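PDB 3MU7: xylanase and alpha-amylase inhibitor protein from Scadoxus multiflorus, which probably inhibits both xylanases and alpha-amylases, using a TIM-barrel scaffold of the glycosyl hydrolase family 18 type. Local coordinates for residues Ser17-Cys22 against Glu57-His62. Sequence-based numbering, arbitrary orientation.
Sequences SLEATC and EPQIKH
Gln59 reaches from helix 56-65 to the first turn of helix 18-23, where its OE1 accepts a nearly straight hydrogen bond from Glu19 N (2.9 Å). Glu19 N lies 21° out of the amide plane. Leu18 N is also close, 3.2 Å from Gln59 OE1. Gln59 CG is anti to its own carbonyl carbon (chi1 -56°), and the extended chain beyond it reaches the turn of the other helix. The other end of the amide is tied in by a water, which accepts from Gln59 NE2 and from Leu18 N. Ser17 caps the same turn, its OG accepting from Ala20 N. The amide thus serves a first-turn N-H that has no helical carbonyl before it.

The tight part is the amide oxygen against this turn. Leu18 CB lies 3.5 Å from Gln59 OE1, and Glu19 CG is 3.4 Å from the same oxygen. The Glu19 side chain crosses that of Gln59 at about a right angle, with Glu19 OE1 3.6 Å from Gln59 CG. An alanine in place of Gln59 would probably leave Glu19 N without its acceptor and the bridging water without its NE2 donor.

The inner side is apolar. There Leu18 CD2 meets Ile60 CG1 at 3.9 Å; Leu18 and Ile60 are buried. The looser side is at the partly exposed His62. Glu19 CB meets His62 CD2 at 3.9 Å, and His62 NE2 is hydrogen-bonded to Asp23.

The two short helical segments run nearly parallel, 10° apart, with axes 8.5 Å from each other, as expected of neighbouring outer helices of a TIM barrel. The Cys22-Cys63 disulfide joins the same two helices covalently. Beneath them, Leu18 packs on Trp9 of strand 5-9 and Val30 of strand 29-37, while Ile60 rests on Phe113, Ala116 and Leu118.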
ATOM      1  N   SER A  17      -9.629   7.997  12.955  1.00  7.76           N
ATOM      2  CA  SER A  17     -10.147   8.460  11.676  1.00  7.99           C
ATOM      3  C   SER A  17      -9.033   8.724  10.663  1.00  7.43           C
ATOM      4  O   SER A  17      -7.872   8.929  11.027  1.00  7.65           O
ATOM      5  CB  SER A  17     -10.969   9.733  11.860  1.00  8.47           C
ATOM      6  OG  SER A  17     -10.113  10.816  12.145  1.00  9.43           O
ATOM      7  N   LEU A  18      -9.404   8.754   9.391  1.00  7.81           N
ATOM      8  CA  LEU A  18      -8.442   9.048   8.344  1.00  8.01           C
ATOM      9  C   LEU A  18      -7.820  10.427   8.558  1.00  8.19           C
ATOM     10  O   LEU A  18      -6.598  10.581   8.497  1.00  8.16           O
ATOM     11  CB  LEU A  18      -9.102   8.951   6.973  1.00  8.13           C
ATOM     12  CG  LEU A  18      -8.223   9.334   5.778  1.00  8.28           C
ATOM     13  CD1 LEU A  18      -6.945   8.519   5.745  1.00  9.58           C
ATOM     14  CD2 LEU A  18      -8.987   9.153   4.494  1.00  8.75           C
ATOM     15  N   GLU A  19      -8.650  11.432   8.831  1.00  8.49           N
ATOM     16  CA  GLU A  19      -8.118  12.779   9.046  1.00  9.24           C
ATOM     17  C   GLU A  19      -7.186  12.847  10.265  1.00  8.59           C
ATOM     18  O   GLU A  19      -6.140  13.490  10.197  1.00  8.65           O
ATOM     19  CB  GLU A  19      -9.230  13.837   9.094  1.00 10.22           C
ATOM     20  CG  GLU A  19     -10.252  13.629  10.197  1.00 12.03           C
ATOM     21  CD  GLU A  19     -11.549  14.396   9.989  1.00 14.21           C
ATOM     22  OE1 GLU A  19     -11.694  15.102   8.967  1.00 15.81           O
ATOM     23  OE2 GLU A  19     -12.444  14.262  10.851  1.00 17.68           O
ATOM     24  N   ALA A  20      -7.534  12.167  11.358  1.00  8.61           N
ATOM     25  CA  ALA A  20      -6.667  12.154  12.540  1.00  8.76           C
ATOM     26  C   ALA A  20      -5.369  11.387  12.288  1.00  8.73           C
ATOM     27  O   ALA A  20      -4.310  11.740  12.808  1.00  8.89           O
ATOM     28  CB  ALA A  20      -7.402  11.603  13.744  1.00  9.27           C
ATOM     29  N   THR A  21      -5.453  10.345  11.470  1.00  7.85           N
ATOM     30  CA  THR A  21      -4.269   9.591  11.066  1.00  7.70           C
ATOM     31  C   THR A  21      -3.288  10.527  10.359  1.00  7.81           C
ATOM     32  O   THR A  21      -2.099  10.583  10.692  1.00  7.97           O
ATOM     33  CB  THR A  21      -4.692   8.399  10.190  1.00  7.53           C
ATOM     34  OG1 THR A  21      -5.454   7.499  10.998  1.00  7.57           O
ATOM     35  CG2 THR A  21      -3.504   7.653   9.611  1.00  7.53           C
ATOM     36  N   CYS A  22      -3.799  11.311   9.419  1.00  7.87           N
ATOM     37  CA  CYS A  22      -2.969  12.285   8.731  1.00  8.16           C
ATOM     38  C   CYS A  22      -2.436  13.363   9.662  1.00  8.64           C
ATOM     39  O   CYS A  22      -1.287  13.775   9.524  1.00  8.61           O
ATOM     40  CB  CYS A  22      -3.731  12.889   7.562  1.00  8.10           C
ATOM     41  SG  CYS A  22      -4.001  11.623   6.322  1.00  7.61           S
ATOM     42  N   GLU A  57     -14.503  11.641   1.723  1.00  9.63           N
ATOM     43  CA  GLU A  57     -14.172  12.756   0.846  1.00  9.80           C
ATOM     44  C   GLU A  57     -13.431  13.913   1.554  1.00  9.34           C
ATOM     45  O   GLU A  57     -12.309  14.245   1.162  1.00  9.54           O
ATOM     46  CB  GLU A  57     -15.398  13.274   0.078  1.00 10.21           C
ATOM     47  CG  GLU A  57     -15.042  14.473  -0.794  1.00 11.82           C
ATOM     48  CD  GLU A  57     -16.189  15.046  -1.593  1.00 14.28           C
ATOM     49  OE1 GLU A  57     -17.280  14.453  -1.632  1.00 16.28           O
ATOM     50  OE2 GLU A  57     -15.968  16.107  -2.211  1.00 16.18           O
ATOM     51  N   PRO A  58     -14.041  14.532   2.595  1.00  9.09           N
ATOM     52  CA  PRO A  58     -13.335  15.664   3.210  1.00  8.68           C
ATOM     53  C   PRO A  58     -12.074  15.248   3.959  1.00  8.49           C
ATOM     54  O   PRO A  58     -11.149  16.045   4.094  1.00  8.45           O
ATOM     55  CB  PRO A  58     -14.372  16.242   4.181  1.00  9.00           C
ATOM     56  CG  PRO A  58     -15.303  15.132   4.454  1.00  9.40           C
ATOM     57  CD  PRO A  58     -15.390  14.359   3.172  1.00  9.10           C
ATOM     58  N   GLN A  59     -12.042  14.007   4.433  1.00  8.32           N
ATOM     59  CA  GLN A  59     -10.878  13.509   5.160  1.00  8.37           C
ATOM     60  C   GLN A  59      -9.683  13.300   4.233  1.00  7.83           C
ATOM     61  O   GLN A  59      -8.545  13.624   4.592  1.00  7.73           O
ATOM     62  CB  GLN A  59     -11.219  12.221   5.893  1.00  8.62           C
ATOM     63  CG  GLN A  59     -12.399  12.330   6.836  1.00 10.57           C
ATOM     64  CD  GLN A  59     -12.440  11.135   7.755  1.00 11.51           C
ATOM     65  OE1 GLN A  59     -11.546  10.954   8.577  1.00 11.11           O
ATOM     66  NE2 GLN A  59     -13.450  10.275   7.588  1.00 13.65           N
ATOM     67  N   ILE A  60      -9.951  12.769   3.043  1.00  7.46           N
ATOM     68  CA  ILE A  60      -8.932  12.628   2.009  1.00  7.33           C
ATOM     69  C   ILE A  60      -8.363  14.010   1.671  1.00  7.31           C
ATOM     70  O   ILE A  60      -7.144  14.205   1.623  1.00  7.21           O
ATOM     71  CB  ILE A  60      -9.521  11.973   0.736  1.00  7.54           C
ATOM     72  CG1 ILE A  60      -9.863  10.504   0.989  1.00  8.12           C
ATOM     73  CG2 ILE A  60      -8.548  12.083  -0.424  1.00  7.93           C
ATOM     74  CD1 ILE A  60     -10.901   9.942   0.027  1.00  8.59           C
ATOM     75  N   LYS A  61      -9.255  14.974   1.448  1.00  7.39           N
ATOM     76  CA  LYS A  61      -8.830  16.330   1.110  1.00  7.80           C
ATOM     77  C   LYS A  61      -8.011  16.950   2.235  1.00  7.44           C
ATOM     78  O   LYS A  61      -7.019  17.629   1.986  1.00  7.86           O
ATOM     79  CB  LYS A  61     -10.031  17.213   0.763  1.00  8.10           C
ATOM     80  CG  LYS A  61     -10.726  16.819  -0.522  1.00  8.88           C
ATOM     81  CD  LYS A  61     -11.992  17.644  -0.706  1.00 11.12           C
ATOM     82  CE  LYS A  61     -12.761  17.231  -1.939  1.00 13.13           C
ATOM     83  NZ  LYS A  61     -13.998  18.054  -2.096  1.00 14.62           N
ATOM     84  N   HIS A  62      -8.419  16.708   3.474  1.00  7.24           N
ATOM     85  CA  HIS A  62      -7.650  17.209   4.604  1.00  7.55           C
ATOM     86  C   HIS A  62      -6.234  16.615   4.609  1.00  7.13           C
ATOM     87  O   HIS A  62      -5.244  17.331   4.765  1.00  7.61           O
ATOM     88  CB  HIS A  62      -8.338  16.922   5.933  1.00  7.65           C
ATOM     89  CG  HIS A  62      -7.518  17.351   7.104  1.00  7.81           C
ATOM     90  ND1 HIS A  62      -7.313  18.678   7.408  1.00  8.44           N
ATOM     91  CD2 HIS A  62      -6.810  16.644   8.015  1.00  8.39           C
ATOM     92  CE1 HIS A  62      -6.533  18.773   8.470  1.00  9.43           C
ATOM     93  NE2 HIS A  62      -6.208  17.552   8.853  1.00  9.42           N
TER
HETATM   94  O   HOH W   1     -12.543   8.092   9.252  1.00 18.82           O